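Local coordinates for hypothetical protein PSPTO5229 (Pseudomonas syringae pv. tomato str. DC3000, PDB 2EVE) that is of unknown function but carries an EVE domain of the PUA clan and probably binds modified nucleic acids, at residues P71-L76 and W94-I99. Numbering follows the deposited sequence.
Sequences PDPTAL and WSALDI
D72 leans its side chain on W94 and the first residues of strand 95-110: its CB packs 4.0 Å from CB of W94, and chi1 (-171°) sets CG opposite the backbone N, beside the carbonyl carbon, where this carboxylate carbon lies 3.9 Å from CB of A96. N of D72 donates to O of W94 at 3.0 Å in a nearly straight bond (173° at the hydrogen), though it approaches from above the carbonyl plane. The same oxygen also takes a weaker CA-H...O contact from P71. P71 and S95 form an antiparallel non-hydrogen-bonded pair, the last rung between neighbouring strands 58-71 and 95-110 of the mixed EVE-domain sheet, before the chain leaves in a long loop without helix or strand. D72 starts that loop with an Asx turn: OD2 accepts from N of T74 at 3.0 Å and from OG1 of T74 at 2.7 Å, both on one face of the carboxylate. The other oxygen, OD1, forms a salt bridge with R30, accepts from N of G28, and accepts a hydrogen bond from a water that also donates to O of S95. With both oxygens gripped, the buried carboxylate is fixed in rotation and its charge probably balanced by R30. Beyond it, CB of A75 meets the edge of the W94 indole at CD1, 4.0 Å away; NE1 of that ring bonds to D84, and Y32 stacks on it.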
ATOM      1  N   PRO A  71      -3.751  14.312  -8.193  1.00 11.56           N
ATOM      2  CA  PRO A  71      -3.898  15.077  -6.947  1.00 11.21           C
ATOM      3  C   PRO A  71      -4.916  14.447  -6.002  1.00 10.55           C
ATOM      4  O   PRO A  71      -6.052  14.177  -6.389  1.00 11.14           O
ATOM      5  CB  PRO A  71      -4.316  16.458  -7.444  1.00 11.55           C
ATOM      6  CG  PRO A  71      -3.590  16.553  -8.759  1.00  9.43           C
ATOM      7  CD  PRO A  71      -3.849  15.197  -9.367  1.00  9.52           C
ATOM      8  N   ASP A  72      -4.487  14.214  -4.764  1.00 10.44           N
ATOM      9  CA  ASP A  72      -5.316  13.587  -3.739  1.00  9.75           C
ATOM     10  C   ASP A  72      -6.443  14.500  -3.270  1.00 10.24           C
ATOM     11  O   ASP A  72      -6.207  15.476  -2.565  1.00 10.27           O
ATOM     12  CB  ASP A  72      -4.436  13.186  -2.549  1.00  8.35           C
ATOM     13  CG  ASP A  72      -5.172  12.338  -1.536  1.00  9.64           C
ATOM     14  OD1 ASP A  72      -4.510  11.826  -0.608  1.00  9.67           O
ATOM     15  OD2 ASP A  72      -6.409  12.185  -1.661  1.00  8.88           O
ATOM     16  N   PRO A  73      -7.691  14.184  -3.645  1.00 10.76           N
ATOM     17  CA  PRO A  73      -8.837  15.007  -3.245  1.00 11.57           C
ATOM     18  C   PRO A  73      -9.059  15.117  -1.736  1.00 12.02           C
ATOM     19  O   PRO A  73      -9.655  16.089  -1.271  1.00 13.44           O
ATOM     20  CB  PRO A  73     -10.010  14.335  -3.957  1.00 13.70           C
ATOM     21  CG  PRO A  73      -9.598  12.897  -4.003  1.00 15.08           C
ATOM     22  CD  PRO A  73      -8.135  12.988  -4.387  1.00 10.87           C
ATOM     23  N   THR A  74      -8.586  14.137  -0.970  1.00 11.64           N
ATOM     24  CA  THR A  74      -8.777  14.184   0.478  1.00 10.77           C
ATOM     25  C   THR A  74      -7.997  15.315   1.143  1.00 11.66           C
ATOM     26  O   THR A  74      -8.389  15.801   2.200  1.00 11.92           O
ATOM     27  CB  THR A  74      -8.400  12.844   1.165  1.00 12.39           C
ATOM     28  OG1 THR A  74      -7.009  12.558   0.966  1.00 10.69           O
ATOM     29  CG2 THR A  74      -9.247  11.707   0.609  1.00 12.39           C
ATOM     30  N   ALA A  75      -6.899  15.741   0.526  1.00 11.72           N
ATOM     31  CA  ALA A  75      -6.094  16.818   1.094  1.00 12.00           C
ATOM     32  C   ALA A  75      -6.881  18.121   1.158  1.00 13.27           C
ATOM     33  O   ALA A  75      -6.649  18.953   2.033  1.00 13.40           O
ATOM     34  CB  ALA A  75      -4.826  17.019   0.271  1.00 12.65           C
ATOM     35  N   LEU A  76      -7.820  18.290   0.232  1.00 13.30           N
ATOM     36  CA  LEU A  76      -8.628  19.506   0.174  1.00 15.62           C
ATOM     37  C   LEU A  76      -9.959  19.386   0.904  1.00 16.76           C
ATOM     38  O   LEU A  76     -10.757  20.323   0.903  1.00 18.99           O
ATOM     39  CB  LEU A  76      -8.898  19.879  -1.284  1.00 17.79           C
ATOM     40  CG  LEU A  76      -7.679  19.973  -2.203  1.00 20.12           C
ATOM     41  CD1 LEU A  76      -8.138  20.309  -3.613  1.00 20.90           C
ATOM     42  CD2 LEU A  76      -6.712  21.022  -1.683  1.00 21.05           C
ATOM     43  N   TRP A  94       0.035  16.303  -2.396  1.00 10.10           N
ATOM     44  CA  TRP A  94      -0.236  14.874  -2.298  1.00  9.19           C
ATOM     45  C   TRP A  94      -0.907  14.226  -3.498  1.00  8.62           C
ATOM     46  O   TRP A  94      -1.648  14.870  -4.242  1.00  9.04           O
ATOM     47  CB  TRP A  94      -1.059  14.615  -1.039  1.00  9.71           C
ATOM     48  CG  TRP A  94      -0.427  15.223   0.167  1.00  8.23           C
ATOM     49  CD1 TRP A  94      -0.920  16.244   0.929  1.00  9.12           C
ATOM     50  CD2 TRP A  94       0.835  14.866   0.740  1.00  8.77           C
ATOM     51  NE1 TRP A  94      -0.039  16.547   1.943  1.00  9.20           N
ATOM     52  CE2 TRP A  94       1.048  15.717   1.846  1.00  9.37           C
ATOM     53  CE3 TRP A  94       1.812  13.912   0.419  1.00  8.33           C
ATOM     54  CZ2 TRP A  94       2.196  15.639   2.641  1.00  9.73           C
ATOM     55  CZ3 TRP A  94       2.957  13.834   1.210  1.00 10.74           C
ATOM     56  CH2 TRP A  94       3.139  14.697   2.307  1.00 10.05           C
ATOM     57  N   SER A  95      -0.650  12.933  -3.659  1.00  8.65           N
ATOM     58  CA  SER A  95      -1.198  12.165  -4.770  1.00  7.83           C
ATOM     59  C   SER A  95      -1.892  10.887  -4.331  1.00  7.36           C
ATOM     60  O   SER A  95      -1.460  10.216  -3.395  1.00  9.06           O
ATOM     61  CB  SER A  95      -0.079  11.793  -5.749  1.00  8.24           C
ATOM     62  OG  SER A  95       0.582  12.944  -6.239  1.00  9.93           O
ATOM     63  N   ALA A  96      -2.973  10.561  -5.027  1.00  8.14           N
ATOM     64  CA  ALA A  96      -3.727   9.347  -4.770  1.00  7.62           C
ATOM     65  C   ALA A  96      -3.719   8.601  -6.093  1.00  8.84           C
ATOM     66  O   ALA A  96      -3.202   9.100  -7.092  1.00  9.31           O
ATOM     67  CB  ALA A  96      -5.158   9.686  -4.376  1.00  8.50           C
ATOM     68  N   LEU A  97      -4.273   7.399  -6.102  1.00 10.22           N
ATOM     69  CA  LEU A  97      -4.360   6.640  -7.336  1.00 10.96           C
ATOM     70  C   LEU A  97      -5.453   5.606  -7.178  1.00 12.43           C
ATOM     71  O   LEU A  97      -5.936   5.378  -6.074  1.00 12.55           O
ATOM     72  CB  LEU A  97      -3.010   5.994  -7.682  1.00 16.78           C
ATOM     73  CG  LEU A  97      -2.220   5.191  -6.645  1.00 17.52           C
ATOM     74  CD1 LEU A  97      -2.957   3.914  -6.283  1.00 23.01           C
ATOM     75  CD2 LEU A  97      -0.853   4.870  -7.235  1.00 20.52           C
ATOM     76  N   ASP A  98      -5.875   5.008  -8.284  1.00  9.97           N
ATOM     77  CA  ASP A  98      -6.920   4.003  -8.209  1.00 10.04           C
ATOM     78  C   ASP A  98      -6.315   2.615  -8.296  1.00 10.08           C
ATOM     79  O   ASP A  98      -5.408   2.370  -9.095  1.00 10.22           O
ATOM     80  CB  ASP A  98      -7.939   4.183  -9.337  1.00 11.39           C
ATOM     81  CG  ASP A  98      -8.642   5.526  -9.287  1.00 14.06           C
ATOM     82  OD1 ASP A  98      -8.829   6.073  -8.179  1.00 17.70           O
ATOM     83  OD2 ASP A  98      -9.019   6.027 -10.366  1.00 18.02           O
ATOM     84  N   ILE A  99      -6.824   1.710  -7.466  1.00  9.84           N
ATOM     85  CA  ILE A  99      -6.342   0.338  -7.435  1.00 10.17           C
ATOM     86  C   ILE A  99      -7.472  -0.654  -7.682  1.00 10.46           C
ATOM     87  O   ILE A  99      -8.650  -0.322  -7.555  1.00 10.72           O
ATOM     88  CB  ILE A  99      -5.709  -0.008  -6.077  1.00 10.99           C
ATOM     89  CG1 ILE A  99      -6.760   0.101  -4.968  1.00 16.86           C
ATOM     90  CG2 ILE A  99      -4.537   0.926  -5.796  1.00 12.43           C
ATOM     91  CD1 ILE A  99      -6.457  -0.744  -3.758  1.00 19.69           C
TER
HETATM   92  O   HOH W   1      -2.686   9.684  -1.066  1.00  8.55           O